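Local coordinates for protein D-aminoacid aminotransferase-like PLP-dependent enzyme (Haemophilus somnus, PDB 3CEB) that is a putative 4-amino-4-deoxychorismate lyase, a PLP-dependent enzyme of the class IV aminotransferase family carrying covalently bound PLP, at residues A[91-96]-A[114-119]. Residues are numbered along the deposited sequence; the frame is centred on the assembly and turned at random.
Sequences KPVFCD and LKQKEE. With SO4 (sulfate ion), chain E.
The connection of a beta-alpha-beta unit packs back on its first strand here: Lys91 and Val93 of strand 90-94 meet Gln116, Lys117 and Glu118, in the loop that leaves helix 108-114. The side chain of Lys91 lies against this loop. Lys91 CB is 3.7 Å from Lys117 O. Lys91 CG is 3.6 Å from Gln116 O. CG stands anti to the backbone N (chi1 -179°), and the chain bends further out. Lys91 NZ forms a salt bridge with Glu118 OE2 at 3.1 Å. The Lys91 and Glu118 side chains cross at a slant.

The loop runs on into strand 122-127, which pairs in parallel with 90-94, with backbone bonds such as those from Val93 to Met124 and Ile126. Strand 90-94, helix 108-114 and strand 122-127 form a beta-alpha-beta unit of the D-amino acid aminotransferase-like fold.

Val93 is the buried member of the contact, and it also touches Leu113 and Ile123. The extended side chain of Gln116 reaches across it, with OE1 3.4 Å from Val93 CG1. Val93 CG2 faces Gln116 CB at 4.0 Å. A water accepts from Phe94 N at 2.8 Å and donates to Gln116 OE1 at 3.3 Å, so the amide oxygen is linked to the strand backbone. Past the strand end, Asp96 N gives a nearly straight hydrogen bond to a sulfate, probably from the crystallisation liquor, which His97 N also binds.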
ATOM      1  N   LYS A  91     -15.401   3.135  -7.198  1.00 32.37           N
ATOM      2  CA  LYS A  91     -15.852   2.790  -8.549  1.00 32.61           C
ATOM      3  C   LYS A  91     -15.224   1.505  -9.070  1.00 31.76           C
ATOM      4  O   LYS A  91     -13.999   1.383  -9.144  1.00 31.29           O
ATOM      5  CB  LYS A  91     -15.572   3.928  -9.536  1.00 33.37           C
ATOM      6  CG  LYS A  91     -16.044   3.632 -10.963  1.00 34.89           C
ATOM      7  CD  LYS A  91     -17.548   3.357 -11.116  1.00 36.26           C
ATOM      8  CE  LYS A  91     -18.258   4.517 -11.836  1.00 37.44           C
ATOM      9  NZ  LYS A  91     -19.699   4.182 -12.103  1.00 39.30           N
ATOM     10  N   PRO A  92     -16.069   0.533  -9.443  1.00 31.15           N
ATOM     11  CA  PRO A  92     -15.455  -0.675  -9.991  1.00 31.10           C
ATOM     12  C   PRO A  92     -14.845  -0.371 -11.359  1.00 30.96           C
ATOM     13  O   PRO A  92     -15.496   0.242 -12.196  1.00 30.23           O
ATOM     14  CB  PRO A  92     -16.633  -1.665 -10.104  1.00 31.04           C
ATOM     15  CG  PRO A  92     -17.778  -1.035  -9.450  1.00 30.06           C
ATOM     16  CD  PRO A  92     -17.529   0.415  -9.312  1.00 30.29           C
ATOM     17  N   VAL A  93     -13.588  -0.759 -11.552  1.00 30.53           N
ATOM     18  CA  VAL A  93     -12.908  -0.537 -12.819  1.00 30.18           C
ATOM     19  C   VAL A  93     -12.398  -1.900 -13.306  1.00 29.97           C
ATOM     20  O   VAL A  93     -11.783  -2.653 -12.566  1.00 29.82           O
ATOM     21  CB  VAL A  93     -11.779   0.547 -12.666  1.00 30.05           C
ATOM     22  CG1 VAL A  93     -11.014   0.719 -13.950  1.00 31.05           C
ATOM     23  CG2 VAL A  93     -12.380   1.859 -12.283  1.00 29.38           C
ATOM     24  N   PHE A  94     -12.685  -2.227 -14.553  1.00 29.93           N
ATOM     25  CA  PHE A  94     -12.355  -3.549 -15.084  1.00 30.08           C
ATOM     26  C   PHE A  94     -11.057  -3.530 -15.849  1.00 30.83           C
ATOM     27  O   PHE A  94     -10.903  -2.850 -16.853  1.00 31.33           O
ATOM     28  CB  PHE A  94     -13.525  -4.082 -15.939  1.00 29.82           C
ATOM     29  CG  PHE A  94     -14.757  -4.273 -15.148  1.00 28.70           C
ATOM     30  CD1 PHE A  94     -14.974  -5.452 -14.472  1.00 29.46           C
ATOM     31  CD2 PHE A  94     -15.647  -3.230 -14.975  1.00 29.26           C
ATOM     32  CE1 PHE A  94     -16.089  -5.606 -13.676  1.00 30.54           C
ATOM     33  CE2 PHE A  94     -16.760  -3.373 -14.199  1.00 30.19           C
ATOM     34  CZ  PHE A  94     -16.986  -4.560 -13.537  1.00 30.45           C
ATOM     35  N   CYS A  95     -10.106  -4.278 -15.342  1.00 32.02           N
ATOM     36  CA  CYS A  95      -8.813  -4.354 -15.960  1.00 33.36           C
ATOM     37  C   CYS A  95      -8.134  -5.703 -15.729  1.00 33.80           C
ATOM     38  O   CYS A  95      -7.630  -5.992 -14.654  1.00 34.74           O
ATOM     39  CB  CYS A  95      -7.972  -3.241 -15.403  1.00 34.00           C
ATOM     40  SG  CYS A  95      -6.326  -3.198 -16.085  1.00 38.21           S
ATOM     41  N   ASP A  96      -8.096  -6.505 -16.776  1.00 34.65           N
ATOM     42  CA  ASP A  96      -7.614  -7.890 -16.702  1.00 35.42           C
ATOM     43  C   ASP A  96      -6.112  -8.060 -16.891  1.00 36.05           C
ATOM     44  O   ASP A  96      -5.573  -9.144 -16.698  1.00 36.60           O
ATOM     45  CB  ASP A  96      -8.291  -8.726 -17.780  1.00 34.92           C
ATOM     46  CG  ASP A  96      -9.728  -9.011 -17.474  1.00 35.05           C
ATOM     47  OD1 ASP A  96     -10.151  -8.809 -16.327  1.00 36.25           O
ATOM     48  OD2 ASP A  96     -10.441  -9.487 -18.381  1.00 38.40           O
ATOM     49  N   LEU A 114      -7.560   5.292 -12.179  1.00 33.22           N
ATOM     50  CA  LEU A 114      -8.157   6.209 -11.193  1.00 33.30           C
ATOM     51  C   LEU A 114      -8.969   7.309 -11.851  1.00 33.56           C
ATOM     52  O   LEU A 114      -9.909   7.769 -11.261  1.00 33.69           O
ATOM     53  CB  LEU A 114      -7.082   6.867 -10.334  1.00 33.19           C
ATOM     54  CG  LEU A 114      -7.528   7.724  -9.144  1.00 32.59           C
ATOM     55  CD1 LEU A 114      -8.339   6.915  -8.151  1.00 30.28           C
ATOM     56  CD2 LEU A 114      -6.254   8.316  -8.492  1.00 28.95           C
ATOM     57  N   LYS A 115      -8.596   7.716 -13.057  1.00 33.63           N
ATOM     58  CA  LYS A 115      -9.341   8.763 -13.772  1.00 34.84           C
ATOM     59  C   LYS A 115     -10.745   8.324 -14.053  1.00 34.64           C
ATOM     60  O   LYS A 115     -11.572   9.125 -14.378  1.00 34.97           O
ATOM     61  CB  LYS A 115      -8.702   9.151 -15.114  1.00 34.97           C
ATOM     62  CG  LYS A 115      -7.437   9.923 -14.974  1.00 37.85           C
ATOM     63  CD  LYS A 115      -6.895  10.333 -16.334  1.00 42.40           C
ATOM     64  CE  LYS A 115      -5.418  10.779 -16.224  1.00 43.88           C
ATOM     65  NZ  LYS A 115      -4.908  11.025 -17.613  1.00 47.39           N
ATOM     66  N   GLN A 116     -11.009   7.040 -13.935  1.00 35.19           N
ATOM     67  CA  GLN A 116     -12.360   6.529 -14.188  1.00 35.76           C
ATOM     68  C   GLN A 116     -13.265   6.579 -12.947  1.00 35.83           C
ATOM     69  O   GLN A 116     -14.376   6.066 -12.970  1.00 35.98           O
ATOM     70  CB  GLN A 116     -12.294   5.087 -14.684  1.00 35.63           C
ATOM     71  CG  GLN A 116     -11.794   4.978 -16.104  1.00 37.65           C
ATOM     72  CD  GLN A 116     -11.525   3.544 -16.512  1.00 41.51           C
ATOM     73  OE1 GLN A 116     -12.382   2.655 -16.367  1.00 44.60           O
ATOM     74  NE2 GLN A 116     -10.328   3.304 -17.022  1.00 42.97           N
ATOM     75  N   LYS A 117     -12.814   7.199 -11.867  1.00 35.82           N
ATOM     76  CA  LYS A 117     -13.580   7.123 -10.608  1.00 36.13           C
ATOM     77  C   LYS A 117     -14.891   7.902 -10.630  1.00 36.77           C
ATOM     78  O   LYS A 117     -15.787   7.633  -9.853  1.00 36.70           O
ATOM     79  CB  LYS A 117     -12.738   7.599  -9.424  1.00 35.75           C
ATOM     80  CG  LYS A 117     -12.489   9.095  -9.365  1.00 35.95           C
ATOM     81  CD  LYS A 117     -11.516   9.369  -8.233  1.00 36.29           C
ATOM     82  CE  LYS A 117     -10.682  10.636  -8.439  1.00 36.89           C
ATOM     83  NZ  LYS A 117     -11.468  11.890  -8.366  1.00 37.67           N
ATOM     84  N   GLU A 118     -14.975   8.846 -11.553  1.00 37.34           N
ATOM     85  CA  GLU A 118     -16.079   9.805 -11.653  1.00 38.01           C
ATOM     86  C   GLU A 118     -16.368  10.526 -10.343  1.00 37.79           C
ATOM     87  O   GLU A 118     -15.548  11.325  -9.875  1.00 37.09           O
ATOM     88  CB  GLU A 118     -17.337   9.129 -12.161  1.00 38.62           C
ATOM     89  CG  GLU A 118     -17.055   7.939 -13.087  1.00 40.56           C
ATOM     90  CD  GLU A 118     -18.203   7.665 -14.046  1.00 42.33           C
ATOM     91  OE1 GLU A 118     -18.316   8.447 -14.998  1.00 42.44           O
ATOM     92  OE2 GLU A 118     -18.966   6.675 -13.862  1.00 43.16           O
ATOM     93  N   GLU A 119     -17.538  10.250  -9.756  1.00 37.95           N
ATOM     94  CA  GLU A 119     -17.926  10.926  -8.503  1.00 37.75           C
ATOM     95  C   GLU A 119     -17.445  10.130  -7.277  1.00 37.19           C
ATOM     96  O   GLU A 119     -17.429  10.646  -6.190  1.00 37.85           O
ATOM     97  CB  GLU A 119     -19.432  11.296  -8.437  1.00 38.25           C
ATOM     98  CG  GLU A 119     -19.919  12.636  -9.219  1.00 38.91           C
ATOM     99  CD  GLU A 119     -19.167  13.981  -8.859  1.00 42.24           C
ATOM    100  OE1 GLU A 119     -18.124  13.991  -8.161  1.00 43.45           O
ATOM    101  OE2 GLU A 119     -19.600  15.070  -9.313  1.00 43.17           O
TER
HETATM  102  S   SO4 E 197      -7.853  -5.192 -20.031  1.00 91.19           S
HETATM  103  O1  SO4 E 197      -6.694  -5.019 -19.155  1.00 91.61           O
HETATM  104  O2  SO4 E 197      -9.056  -5.568 -19.275  1.00 90.64           O
HETATM  105  O3  SO4 E 197      -7.494  -6.285 -20.959  1.00 91.46           O
HETATM  106  O4  SO4 E 197      -8.129  -3.913 -20.693  1.00 89.39           O
HETATM  107  O   HOH W   1     -13.708  -0.333 -16.409  1.00 31.41           O